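Local coordinates for protein adenylyltransferase VopS (Vibrio parahaemolyticus, PDB 3LET) that transfers AMP from ATP to a specific threonine of host Rho-family GTPases, blocking their downstream signalling and actin assembly during infection, at residues Gly154-Glu157 and Asp158-Asn161; Arg171-Ala174 and Trp175-Ala179; Asn256-Asp260 and Lys261-Lys265. All coordinates share one frame; numbering follows the deposited sequence.

Interaction 1: Gly154-Glu157 and Asp158-Asn161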
loop_
_atom_site.group_PDB
_atom_site.type_symbol
_atom_site.label_atom_id
_atom_site.label_comp_id
_atom_site.label_asym_id
_atom_site.label_seq_id
_atom_site.Cartn_x
_atom_site.Cartn_y
_atom_site.Cartn_z
ATOM N N GLY A 154 0.775 21.407 -20.313
ATOM C CA GLY A 154 1.875 21.896 -19.483
ATOM C C GLY A 154 1.500 23.123 -18.663
ATOM O O GLY A 154 0.386 23.623 -18.731
ATOM N N LEU A 155 2.441 23.597 -17.862
ATOM C CA LEU A 155 2.214 24.730 -16.982
ATOM C C LEU A 155 3.015 25.922 -17.472
ATOM O O LEU A 155 4.186 25.769 -17.797
ATOM C CB LEU A 155 2.740 24.414 -15.594
ATOM C CG LEU A 155 1.877 24.003 -14.425
ATOM C CD1 LEU A 155 2.693 24.249 -13.174
ATOM C CD2 LEU A 155 0.559 24.746 -14.374
ATOM N N PRO A 156 2.409 27.117 -17.473
ATOM C CA PRO A 156 3.182 28.323 -17.786
ATOM C C PRO A 156 4.337 28.472 -16.796
ATOM O O PRO A 156 4.092 28.239 -15.603
ATOM C CB PRO A 156 2.169 29.459 -17.584
ATOM C CG PRO A 156 0.819 28.800 -17.596
ATOM C CD PRO A 156 1.034 27.431 -17.051
ATOM N N GLU A 157 5.534 28.830 -17.268
ATOM C CA GLU A 157 6.700 28.999 -16.399
ATOM C C GLU A 157 6.368 29.873 -15.211
ATOM O O GLU A 157 6.827 29.604 -14.116
ATOM C CB GLU A 157 7.868 29.697 -17.113
ATOM C CG GLU A 157 8.853 28.843 -17.896
ATOM C CD GLU A 157 9.185 27.500 -17.272
ATOM O OE1 GLU A 157 10.086 27.399 -16.412
ATOM O OE2 GLU A 157 8.552 26.528 -17.680
ATOM N N ASP A 158 5.589 30.932 -15.430
ATOM C CA ASP A 158 5.419 31.969 -14.407
ATOM C C ASP A 158 4.592 31.501 -13.222
ATOM O O ASP A 158 4.615 32.120 -12.153
ATOM C CB ASP A 158 4.773 33.216 -15.013
ATOM C CG ASP A 158 5.781 34.137 -15.663
ATOM O OD1 ASP A 158 6.993 33.842 -15.584
ATOM O OD2 ASP A 158 5.361 35.157 -16.250
ATOM N N ALA A 159 3.837 30.429 -13.424
ATOM C CA ALA A 159 3.048 29.838 -12.350
ATOM C C ALA A 159 3.940 29.278 -11.226
ATOM O O ALA A 159 3.554 29.289 -10.055
ATOM C CB ALA A 159 2.157 28.748 -12.910
ATOM N N PHE A 160 5.130 28.790 -11.575
ATOM C CA PHE A 160 6.007 28.142 -10.586
ATOM C C PHE A 160 7.456 28.633 -10.620
ATOM O O PHE A 160 8.213 28.417 -9.682
ATOM C CB PHE A 160 5.985 26.618 -10.794
ATOM C CG PHE A 160 6.632 26.176 -12.079
ATOM C CD1 PHE A 160 7.982 25.791 -12.105
ATOM C CD2 PHE A 160 5.916 26.154 -13.255
ATOM C CE1 PHE A 160 8.588 25.376 -13.301
ATOM C CE2 PHE A 160 6.513 25.751 -14.464
ATOM C CZ PHE A 160 7.850 25.365 -14.483
ATOM N N ASN A 161 7.842 29.312 -11.687
ATOM C CA ASN A 161 9.243 29.702 -11.860
ATOM C C ASN A 161 9.316 31.183 -12.146
ATOM O O ASN A 161 9.631 31.603 -13.265
ATOM C CB ASN A 161 9.863 28.901 -12.998
ATOM C CG ASN A 161 11.315 29.262 -13.260
ATOM O OD1 ASN A 161 11.993 29.877 -12.423
ATOM N ND2 ASN A 161 11.795 28.903 -14.442
#

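Interaction 2: Arg171-Ala174 and Trp175-Ala179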
loop_
_atom_site.group_PDB
_atom_site.type_symbol
_atom_site.label_atom_id
_atom_site.label_comp_id
_atom_site.label_asym_id
_atom_site.label_seq_id
_atom_site.Cartn_x
_atom_site.Cartn_y
_atom_site.Cartn_z
ATOM N N ARG A 171 14.359 24.145 -12.492
ATOM C CA ARG A 171 12.967 24.278 -12.905
ATOM C C ARG A 171 12.102 23.197 -12.237
ATOM O O ARG A 171 10.998 23.467 -11.762
ATOM C CB ARG A 171 12.827 24.147 -14.436
ATOM C CG ARG A 171 13.460 25.345 -15.190
ATOM C CD ARG A 171 13.325 25.207 -16.707
ATOM N NE ARG A 171 11.923 25.086 -17.090
ATOM C CZ ARG A 171 11.379 24.009 -17.651
ATOM N NH1 ARG A 171 12.114 22.937 -17.951
ATOM N NH2 ARG A 171 10.086 24.034 -17.957
ATOM N N ALA A 172 12.608 21.972 -12.213
ATOM C CA ALA A 172 11.849 20.867 -11.608
ATOM C C ALA A 172 11.702 21.119 -10.114
ATOM O O ALA A 172 10.622 20.946 -9.568
ATOM C CB ALA A 172 12.548 19.555 -11.861
ATOM N N ALA A 173 12.779 21.536 -9.452
ATOM C CA ALA A 173 12.697 21.882 -8.023
ATOM C C ALA A 173 11.641 22.949 -7.761
ATOM O O ALA A 173 10.811 22.795 -6.878
ATOM C CB ALA A 173 14.054 22.331 -7.473
ATOM N N ALA A 174 11.638 24.020 -8.550
ATOM C CA ALA A 174 10.633 25.071 -8.401
ATOM C C ALA A 174 9.208 24.571 -8.541
ATOM O O ALA A 174 8.300 25.041 -7.842
ATOM C CB ALA A 174 10.875 26.196 -9.448
ATOM N N TRP A 175 9.016 23.640 -9.469
ATOM C CA TRP A 175 7.698 23.083 -9.748
ATOM C C TRP A 175 7.240 22.290 -8.539
ATOM O O TRP A 175 6.120 22.466 -8.072
ATOM C CB TRP A 175 7.753 22.185 -10.973
ATOM C CG TRP A 175 6.457 21.451 -11.230
ATOM C CD1 TRP A 175 5.238 21.988 -11.612
ATOM C CD2 TRP A 175 6.279 20.045 -11.174
ATOM N NE1 TRP A 175 4.313 20.971 -11.773
ATOM C CE2 TRP A 175 4.932 19.777 -11.518
ATOM C CE3 TRP A 175 7.135 18.974 -10.877
ATOM C CZ2 TRP A 175 4.425 18.483 -11.538
ATOM C CZ3 TRP A 175 6.622 17.693 -10.912
ATOM C CH2 TRP A 175 5.285 17.466 -11.229
ATOM N N ILE A 176 8.110 21.430 -8.034
ATOM C CA ILE A 176 7.744 20.616 -6.864
ATOM C C ILE A 176 7.459 21.531 -5.659
ATOM O O ILE A 176 6.460 21.377 -4.961
ATOM C CB ILE A 176 8.868 19.609 -6.514
ATOM C CG1 ILE A 176 9.147 18.668 -7.695
ATOM C CG2 ILE A 176 8.458 18.766 -5.280
ATOM C CD1 ILE A 176 10.451 17.869 -7.547
ATOM N N ILE A 177 8.357 22.483 -5.422
ATOM C CA ILE A 177 8.272 23.369 -4.271
ATOM C C ILE A 177 6.967 24.134 -4.318
ATOM O O ILE A 177 6.285 24.264 -3.304
ATOM C CB ILE A 177 9.474 24.351 -4.232
ATOM C CG1 ILE A 177 10.732 23.601 -3.782
ATOM C CG2 ILE A 177 9.200 25.548 -3.275
ATOM C CD1 ILE A 177 12.086 24.350 -4.077
ATOM N N ASN A 178 6.594 24.611 -5.507
ATOM C CA ASN A 178 5.372 25.391 -5.666
ATOM C C ASN A 178 4.110 24.569 -5.457
ATOM O O ASN A 178 3.144 25.024 -4.821
ATOM C CB ASN A 178 5.320 26.003 -7.058
ATOM C CG ASN A 178 4.116 26.892 -7.247
ATOM O OD1 ASN A 178 4.053 27.989 -6.701
ATOM N ND2 ASN A 178 3.147 26.413 -8.005
ATOM N N ALA A 179 4.135 23.342 -5.955
ATOM C CA ALA A 179 2.991 22.453 -5.822
ATOM C C ALA A 179 2.742 22.046 -4.359
ATOM O O ALA A 179 1.593 21.794 -3.969
ATOM C CB ALA A 179 3.174 21.221 -6.716
#

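Interaction 3: Asn256-Asp260 and Lys261-Lys265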
loop_
_atom_site.group_PDB
_atom_site.type_symbol
_atom_site.label_atom_id
_atom_site.label_comp_id
_atom_site.label_asym_id
_atom_site.label_seq_id
_atom_site.Cartn_x
_atom_site.Cartn_y
_atom_site.Cartn_z
ATOM N N ASN A 256 5.726 -4.773 -18.557
ATOM C CA ASN A 256 5.179 -3.931 -19.607
ATOM C C ASN A 256 5.974 -2.627 -19.585
ATOM O O ASN A 256 5.500 -1.623 -19.060
ATOM C CB ASN A 256 3.701 -3.643 -19.339
ATOM C CG ASN A 256 2.928 -4.887 -18.942
ATOM O OD1 ASN A 256 2.525 -5.674 -19.797
ATOM N ND2 ASN A 256 2.718 -5.071 -17.635
ATOM N N PRO A 257 7.199 -2.649 -20.129
ATOM C CA PRO A 257 8.121 -1.511 -20.039
ATOM C C PRO A 257 7.602 -0.283 -20.763
ATOM O O PRO A 257 7.021 -0.387 -21.844
ATOM C CB PRO A 257 9.395 -2.030 -20.710
ATOM C CG PRO A 257 9.261 -3.516 -20.709
ATOM C CD PRO A 257 7.801 -3.783 -20.847
ATOM N N VAL A 258 7.794 0.887 -20.171
ATOM C CA VAL A 258 7.292 2.097 -20.799
ATOM C C VAL A 258 8.466 2.921 -21.291
ATOM O O VAL A 258 9.601 2.677 -20.896
ATOM C CB VAL A 258 6.394 2.911 -19.840
ATOM C CG1 VAL A 258 5.206 2.056 -19.385
ATOM C CG2 VAL A 258 7.181 3.408 -18.644
ATOM N N ALA A 259 8.190 3.880 -22.164
ATOM C CA ALA A 259 9.239 4.714 -22.725
ATOM C C ALA A 259 9.796 5.627 -21.651
ATOM O O ALA A 259 9.066 6.086 -20.773
ATOM C CB ALA A 259 8.690 5.535 -23.902
ATOM N N ASP A 260 11.094 5.908 -21.729
ATOM C CA ASP A 260 11.741 6.799 -20.778
ATOM C C ASP A 260 11.005 8.126 -20.644
ATOM O O ASP A 260 10.934 8.684 -19.550
ATOM C CB ASP A 260 13.185 7.062 -21.198
ATOM C CG ASP A 260 14.068 5.843 -21.028
ATOM O OD1 ASP A 260 13.655 4.909 -20.303
ATOM O OD2 ASP A 260 15.173 5.818 -21.613
ATOM N N LYS A 261 10.454 8.638 -21.742
ATOM C CA LYS A 261 9.823 9.949 -21.678
ATOM C C LYS A 261 8.465 9.860 -20.977
ATOM O O LYS A 261 7.893 10.886 -20.574
ATOM C CB LYS A 261 9.655 10.556 -23.080
ATOM C CG LYS A 261 8.603 9.858 -23.918
ATOM C CD LYS A 261 8.319 10.603 -25.221
ATOM C CE LYS A 261 7.671 11.960 -24.969
ATOM N NZ LYS A 261 7.424 12.705 -26.237
ATOM N N ASP A 262 7.931 8.646 -20.840
ATOM C CA ASP A 262 6.648 8.461 -20.145
ATOM C C ASP A 262 6.766 7.872 -18.726
ATOM O O ASP A 262 5.766 7.774 -18.011
ATOM C CB ASP A 262 5.719 7.530 -20.946
ATOM C CG ASP A 262 5.284 8.126 -22.293
ATOM O OD1 ASP A 262 5.265 9.370 -22.436
ATOM O OD2 ASP A 262 4.950 7.339 -23.203
ATOM N N LEU A 263 7.959 7.467 -18.328
ATOM C CA LEU A 263 8.118 6.809 -17.027
ATOM C C LEU A 263 7.669 7.730 -15.890
ATOM O O LEU A 263 7.022 7.277 -14.948
ATOM C CB LEU A 263 9.565 6.368 -16.817
ATOM C CG LEU A 263 9.870 5.759 -15.454
ATOM C CD1 LEU A 263 9.038 4.494 -15.261
ATOM C CD2 LEU A 263 11.354 5.482 -15.302
ATOM N N GLY A 264 8.018 9.015 -15.949
ATOM C CA GLY A 264 7.640 9.905 -14.866
ATOM C C GLY A 264 6.133 9.911 -14.647
ATOM O O GLY A 264 5.639 9.937 -13.524
ATOM N N LYS A 265 5.385 9.932 -15.744
ATOM C CA LYS A 265 3.924 9.948 -15.668
ATOM C C LYS A 265 3.382 8.707 -14.979
ATOM O O LYS A 265 2.432 8.790 -14.197
ATOM C CB LYS A 265 3.320 10.048 -17.076
ATOM C CG LYS A 265 3.577 11.401 -17.686
ATOM C CD LYS A 265 2.846 11.543 -19.019
ATOM C CE LYS A 265 3.652 12.348 -20.010
ATOM N NZ LYS A 265 3.365 13.766 -19.834
HETATM O O HOH W 1 9.732 10.692 -17.653
#

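Interaction 1: Gly154-Glu157 and Asp158-Asn161
L155 and F160 meet where a loop turns into the short, weakly bonded helix 157-160, whose residues fold back on L155, P156 and E157. D158 carries the chain round the turn, its side chain setting off away from the preceding residues. A159 gives its N-H to P156 O (N to O 3.1 Å), the donor standing well above the carbonyl plane, while A159 CB lies close to the same oxygen. F160 is buried and packs on the turn. CG sits between the backbone N and carbonyl carbon (chi1 68°), which brings the ring back over the turn. E157 O lies over one face near the rim, and L155 CD1 meets F160 CD2 obliquely at 3.7 Å, an i to i+5 apolar contact in the manner of a hydrophobic staple. W175 meets the F160 ring edge-to-face. E157 O is held by two amides: F160 N at 3.2 Å from above its plane, and N161 N at a short 2.6 Å, nearly along the C=O axis. N161 also reaches the E157 side chain. The two run side by side with carboxylate and amide planes 87° apart, and N161 ND2 has V165 O as a further acceptor. OE2 of E157 forms a salt bridge with R171, while OE1 uses its anti lone pair for N161 ND2, 3.0 Å away with an almost linear N-H...O angle of 179°.

Interaction 2: Arg171-Ala174 and Trp175-Ala179
A173 O accepts from I177 N at 2.9 Å with a nearly straight N-H...O angle of 166°, and the I177 side chain crowds the same oxygen, its CG1 only 3.2 Å from A173 O. I177 CG1 lies anti to its carbonyl carbon (chi1 -75°), which carries the branch back over A173, its CD1 ending 4.4 Å from A173 CB. One residue earlier, A172 O takes I176 N at 3.0 Å, with I176 CG1 packed against it and the W175 ring passing it edge-on. R171 O to W175 N and A174 O to N178 N complete the i to i+4 ladder of helix 168-179, their donors tilted from the carbonyl planes. The R171 guanidinium binds F299 O and N168 OD1. The small alanines let neighbouring helices come close: A172 touches L194 and A290, and A173 touches T191. W175, CG anti to its N, carries its indole away to meet Y289 and F299 and to lie about 4 Å from the side chain of R286, probably an ATP-binding residue. The helix is partly buried, and the carbonyls of R171 to A174 are satisfied within it, while its one large aromatic side chain leans toward the probable nucleotide site.

Interaction 3: Asn256-Asp260 and Lys261-Lys265
V258 and L263 meet across the start of helix 260-274, where the chain leaving helix 238-255 enters the next helix of the Fido domain. Five residues apart, they form a contact resembling the hydrophobic staple at a helix N-terminus. The V258 branch doing the work is CG2, which sits in the crowded position between its own backbone N and carbonyl carbon and therefore faces the helix; it comes 3.9 Å from L263 CA. The two side chains cross at about a right angle, with V258 CG2 4.0 Å from L263 CD1. L263 can offer CD1 because its CG is anti to the backbone N (chi1 176°). A259 follows, and its carbonyl takes up the first helical turn. A259 O accepts from D262 N at 2.8 Å, with the donor well above the carbonyl plane, 55° out of it, and D262 CB packs beside the same oxygen. The A259 methyl lies 4.3 Å from K261 CG, against the aliphatic part of a lysine whose side chain goes on to touch N147 and N296. D260, exposed at the surface, also leans on N296. Its carbonyl is less tightly held by protein than that of A259: the bond from L263 N is weak. D260 O and G264 N are the usual i to i+4 partners of a helix, yet here they are 4.6 Å apart, too far for a direct bond. A water sits between them, accepting the N-H of G264 with its oxygen 2.9 Å from G264 N and lying 3.0 Å from D260 O.

How the interactions relate
Along the chain the order is interaction 1, interaction 2, interaction 3. The first two touch: their centres are 9 Å apart, and helix 157-160 is followed directly by helix 168-179, with F160 CE1 lying 3.4 Å from R171 O and F160 O 3.5 Å from A174 CB. Interaction 3 stands apart, with its centre 23 Å from the first and 21 Å from the second, and nearest atoms about 8 Å away in each case. K265 NZ nonetheless bonds to Y151 O, in the loop leading to interaction 1. Interaction 2 borders the probable nucleotide site, whereas interaction 3 begins the helix that leads toward G280, N281 and G282, which probably bind ATP.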